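Local coordinates for protein glutathione S-transferase (PDB 6GZF) that probably acts as a Xi-class glutathione transferase, a family that includes glutathionyl-hydroquinone reductases, in a haloalkaliphilic archaeon, at residues Thr70-Thr75 against His282-Thr287; Lys77-Ala82 against Thr159-Phe164. One frame throughout, in Å; residues are numbered along the deposited sequence.

Contact 1: residues Thr70-Thr75 against His282-Thr287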
# COMPACT_ATOMS: atom_id res chain seq x y z
N THR A 70 -13.38 -14.50 18.08
CA THR A 70 -13.77 -15.00 19.39
C THR A 70 -14.19 -13.86 20.32
O THR A 70 -15.10 -14.01 21.13
CB THR A 70 -12.64 -15.80 20.06
OG1 THR A 70 -11.54 -14.93 20.35
CG2 THR A 70 -12.17 -16.91 19.14
N LEU A 71 -13.51 -12.72 20.19
CA LEU A 71 -13.79 -11.56 21.03
C LEU A 71 -15.15 -10.94 20.72
O LEU A 71 -15.89 -10.57 21.63
CB LEU A 71 -12.69 -10.51 20.87
CG LEU A 71 -11.31 -10.88 21.43
CD1 LEU A 71 -10.36 -9.70 21.32
CD2 LEU A 71 -11.43 -11.34 22.88
N VAL A 72 -15.46 -10.82 19.44
CA VAL A 72 -16.74 -10.26 19.01
C VAL A 72 -17.90 -11.14 19.49
O VAL A 72 -18.92 -10.63 19.95
CB VAL A 72 -16.80 -10.09 17.48
CG1 VAL A 72 -18.20 -9.70 17.03
CG2 VAL A 72 -15.78 -9.06 17.01
N THR A 73 -17.71 -12.45 19.39
CA THR A 73 -18.73 -13.40 19.84
C THR A 73 -18.90 -13.35 21.35
O THR A 73 -20.02 -13.31 21.85
CB THR A 73 -18.37 -14.84 19.42
OG1 THR A 73 -18.21 -14.89 18.00
CG2 THR A 73 -19.48 -15.80 19.84
N ARG A 74 -17.78 -13.33 22.07
CA ARG A 74 -17.80 -13.29 23.53
C ARG A 74 -18.54 -12.07 24.05
O ARG A 74 -19.26 -12.14 25.04
CB ARG A 74 -16.37 -13.31 24.09
CG ARG A 74 -16.29 -13.59 25.58
CD ARG A 74 -14.87 -13.46 26.11
NE ARG A 74 -14.48 -12.06 26.25
CZ ARG A 74 -13.96 -11.54 27.36
NH1 ARG A 74 -13.78 -12.30 28.43
NH2 ARG A 74 -13.63 -10.25 27.40
N THR A 75 -18.35 -10.94 23.36
CA THR A 75 -19.01 -9.70 23.74
C THR A 75 -20.50 -9.72 23.41
O THR A 75 -21.33 -9.30 24.21
CB THR A 75 -18.35 -8.49 23.05
OG1 THR A 75 -16.93 -8.55 23.21
CG2 THR A 75 -18.88 -7.19 23.63
N HIS A 282 -23.85 -2.67 19.40
CA HIS A 282 -23.42 -2.39 20.77
C HIS A 282 -22.48 -3.45 21.34
O HIS A 282 -22.81 -4.64 21.39
CB HIS A 282 -24.63 -2.24 21.69
CG HIS A 282 -24.31 -1.65 23.03
ND1 HIS A 282 -24.12 -0.30 23.21
CD2 HIS A 282 -24.14 -2.23 24.24
CE1 HIS A 282 -23.85 -0.07 24.48
NE2 HIS A 282 -23.86 -1.22 25.13
N GLY A 283 -21.29 -3.01 21.76
CA GLY A 283 -20.31 -3.89 22.36
C GLY A 283 -19.14 -4.21 21.44
O GLY A 283 -18.02 -4.43 21.91
N ILE A 284 -19.41 -4.24 20.14
CA ILE A 284 -18.40 -4.61 19.15
C ILE A 284 -17.26 -3.59 19.07
O ILE A 284 -16.09 -3.96 18.92
CB ILE A 284 -19.04 -4.79 17.75
CG1 ILE A 284 -19.89 -6.06 17.72
CG2 ILE A 284 -17.98 -4.85 16.66
CD1 ILE A 284 -20.41 -6.42 16.35
N ALA A 285 -17.61 -2.31 19.19
CA ALA A 285 -16.64 -1.22 19.05
C ALA A 285 -15.47 -1.34 20.03
O ALA A 285 -14.34 -1.00 19.70
CB ALA A 285 -17.34 0.12 19.23
N GLU A 286 -15.75 -1.83 21.24
CA GLU A 286 -14.73 -1.94 22.27
C GLU A 286 -13.81 -3.14 22.05
O GLU A 286 -12.82 -3.31 22.76
CB GLU A 286 -15.37 -2.03 23.66
CG GLU A 286 -15.98 -0.72 24.16
CD GLU A 286 -17.27 -0.36 23.45
OE1 GLU A 286 -18.03 -1.29 23.08
OE2 GLU A 286 -17.53 0.84 23.26
N THR A 287 -14.15 -3.97 21.06
CA THR A 287 -13.33 -5.13 20.73
C THR A 287 -12.38 -4.80 19.59
O THR A 287 -11.60 -5.65 19.15
CB THR A 287 -14.19 -6.34 20.35
OG1 THR A 287 -14.62 -6.21 18.99
CG2 THR A 287 -15.39 -6.45 21.26
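T75 and T287 meet methyl to hydroxyl because of their first torsions: T75 OG1 is anti to its carbonyl carbon (chi1 -49°), whereas T287 OG1 sits between its backbone N and carbonyl carbon (chi1 80°), with CG2 turned to the helix. The two side chains reach toward each other tip to tip, T287 CG2 lying 3.3 Å from T75 OG1. This is part of the interdomain packing of the glutathione transferase fold, where helix 65-77 of the thioredoxin-like domain lies against the loop joining helices 271-279 and 290-299 of the helical C-terminal domain. Methyl groups do most of the touching, and several of them meet oxygens. One helical turn before T75, V72 places CG2 3.7 Å from T287 OG1, the two side chains crossing at about a right angle, while its other methyl, CG1, packs 4.0 Å from I284 CD1. I241 and F244 of helix 238-247 extend this layer, touching V72 and I284 respectively. G283 closes the other end, its carbonyl O 3.4 Å from T75 CG2; with phi at 106°, a CB there would press on the carbonyl O of H282. Although its methyl faces the helix, T287 uses its hydroxyl for polar contacts, with H68 as a hydrogen-bonding partner through NE2 and with its own turn. An alanine here would probably leave H68 NE2 without this mate, open a gap beside T75 and leave the turn with its backbone bond alone. That turn closes doubly on I284 O, which accepts from T287 N at 2.9 Å and, on a lone pair in the carbonyl plane, from T287 OG1 at 2.7 Å.

Contact 2: residues Lys77-Ala82 against Thr159-Phe164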
# COMPACT_ATOMS: atom_id res chain seq x y z
N LYS A 77 -22.40 -12.33 23.09
CA LYS A 77 -23.07 -13.31 23.93
C LYS A 77 -23.17 -12.86 25.38
O LYS A 77 -24.05 -13.29 26.12
CB LYS A 77 -22.34 -14.65 23.86
CG LYS A 77 -23.24 -15.83 23.57
CD LYS A 77 -23.94 -15.65 22.24
CE LYS A 77 -24.76 -16.87 21.89
NZ LYS A 77 -25.87 -17.11 22.86
N GLY A 78 -22.25 -11.98 25.79
CA GLY A 78 -22.15 -11.58 27.17
C GLY A 78 -21.50 -12.69 27.98
O GLY A 78 -22.06 -13.17 28.97
N LEU A 79 -20.32 -13.12 27.53
CA LEU A 79 -19.62 -14.23 28.15
C LEU A 79 -18.32 -13.79 28.81
O LEU A 79 -17.48 -14.62 29.16
CB LEU A 79 -19.33 -15.32 27.11
CG LEU A 79 -20.51 -16.19 26.69
CD1 LEU A 79 -20.12 -17.11 25.53
CD2 LEU A 79 -21.02 -17.01 27.87
N GLU A 80 -18.16 -12.48 28.99
CA GLU A 80 -16.95 -11.94 29.60
C GLU A 80 -16.81 -12.41 31.04
O GLU A 80 -15.73 -12.83 31.47
CB GLU A 80 -16.96 -10.41 29.56
CG GLU A 80 -17.28 -9.81 28.19
CD GLU A 80 -18.76 -9.56 28.00
OE1 GLU A 80 -19.58 -10.24 28.66
OE2 GLU A 80 -19.11 -8.67 27.19
N ASP A 81 -17.91 -12.34 31.79
CA ASP A 81 -17.92 -12.78 33.18
C ASP A 81 -17.66 -14.28 33.29
O ASP A 81 -17.04 -14.75 34.25
CB ASP A 81 -19.26 -12.44 33.84
CG ASP A 81 -19.46 -10.95 34.03
OD1 ASP A 81 -18.45 -10.23 34.18
OD2 ASP A 81 -20.62 -10.50 34.03
N ALA A 82 -18.11 -15.02 32.29
CA ALA A 82 -17.98 -16.47 32.29
C ALA A 82 -16.61 -16.92 31.78
O ALA A 82 -16.01 -17.84 32.32
CB ALA A 82 -19.08 -17.11 31.46
N THR A 159 -23.14 -21.61 20.75
CA THR A 159 -24.20 -22.61 20.89
C THR A 159 -24.11 -23.47 22.15
O THR A 159 -25.00 -24.29 22.39
CB THR A 159 -24.20 -23.56 19.67
OG1 THR A 159 -22.96 -24.27 19.61
CG2 THR A 159 -24.40 -22.78 18.38
N GLU A 160 -23.07 -23.29 22.95
CA GLU A 160 -22.84 -24.20 24.07
C GLU A 160 -22.82 -23.54 25.45
O GLU A 160 -22.91 -24.23 26.47
CB GLU A 160 -21.52 -24.95 23.85
CG GLU A 160 -21.41 -25.64 22.50
CD GLU A 160 -22.50 -26.68 22.28
OE1 GLU A 160 -22.49 -27.71 22.99
OE2 GLU A 160 -23.36 -26.47 21.40
N PHE A 161 -22.71 -22.22 25.49
CA PHE A 161 -22.63 -21.51 26.77
C PHE A 161 -23.89 -20.71 27.10
O PHE A 161 -23.82 -19.63 27.68
CB PHE A 161 -21.42 -20.56 26.77
CG PHE A 161 -20.09 -21.26 26.87
CD1 PHE A 161 -19.43 -21.69 25.73
CD2 PHE A 161 -19.51 -21.48 28.11
CE1 PHE A 161 -18.21 -22.33 25.83
CE2 PHE A 161 -18.29 -22.12 28.21
CZ PHE A 161 -17.64 -22.55 27.06
N ASP A 162 -25.05 -21.25 26.73
CA ASP A 162 -26.32 -20.55 26.92
C ASP A 162 -26.68 -20.34 28.38
O ASP A 162 -27.43 -19.42 28.72
CB ASP A 162 -27.45 -21.30 26.21
CG ASP A 162 -27.58 -20.93 24.75
OD1 ASP A 162 -27.24 -19.79 24.39
OD2 ASP A 162 -28.02 -21.79 23.95
N GLU A 163 -26.16 -21.20 29.25
CA GLU A 163 -26.49 -21.14 30.67
C GLU A 163 -25.83 -19.95 31.36
O GLU A 163 -26.31 -19.47 32.39
CB GLU A 163 -26.08 -22.45 31.36
CG GLU A 163 -26.46 -22.55 32.83
CD GLU A 163 -26.30 -23.95 33.38
OE1 GLU A 163 -26.45 -24.92 32.61
OE2 GLU A 163 -26.01 -24.08 34.59
N PHE A 164 -24.74 -19.45 30.78
CA PHE A 164 -23.93 -18.44 31.43
C PHE A 164 -23.86 -17.13 30.64
O PHE A 164 -23.25 -16.16 31.09
CB PHE A 164 -22.52 -18.98 31.68
CG PHE A 164 -22.52 -20.37 32.26
CD1 PHE A 164 -22.72 -20.56 33.62
CD2 PHE A 164 -22.32 -21.47 31.45
CE1 PHE A 164 -22.72 -21.84 34.16
CE2 PHE A 164 -22.31 -22.75 31.98
CZ PHE A 164 -22.51 -22.93 33.34
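A Schellman motif ends helix 65-77 at this contact, inside the beta-alpha-beta crossover of the thioredoxin-like domain that leads from strand 56-60 to the parallel neighbouring strand 84-87. G78 is its C-prime residue: at a phi of 75° it turns the chain out of the helix, with G78 N bonded back to T75 O and L79 N to R74 O. The chain released there packs on residues 159-164, the last residue of helix 150-159 and the irregular chain after it. L79 and A82 carry the apolar part. The CG of L79 is anti to the carbonyl carbon (chi1 -76°), and both methyls beyond it come up to F161 CB, CD2 at 3.7 Å and CD1 at 3.9 Å. The two side chains cross at about a right angle, and CD1 approaches the F161 ring obliquely. Farther along, A82 CB rests 3.9 Å from F164 CB, and L79 CD2 reaches the backbone of the same residue, 4.0 Å from F164 C. The F164 ring itself leads away from residues 77-82. At the helix end the K77 chain bends at chi2 and again at chi4, and its ammonium forms a salt bridge with D162, weak as a hydrogen bond, with NZ 3.4 Å from OD1. The stronger polar partner of K77 NZ is V169 O, so the exposed D162 probably adds mainly an electrostatic pull. Backbone bonds of K77 with H167 and of G78 with D166 tie the helix end to the same loop. Residues 161-164 form a turn of their own, F164 N to F161 O, and E163 CB lies 3.8 Å above one face of the F164 ring, offset toward its rim.

Overall arrangement
Helix 65-77 links the two contacts, whose centres are 13 Å apart: contact 1 uses its body and contact 2 its C-terminal end and the chain that follows. They touch directly through the bonds that close the helix end, and beside these T75 CA of contact 1 packs 3.6 Å from E80 OE2 of contact 2. R74 also sends NH1 to I83 O, just before strand 84-87. Contact 1 is the nearer to the predicted active site: the side chain of L71 is about 8 Å from that of C64, the predicted nucleophile, and about 9 Å from that of V134, a predicted glutathione-binding residue. Contact 2 lies away from the annotated sites.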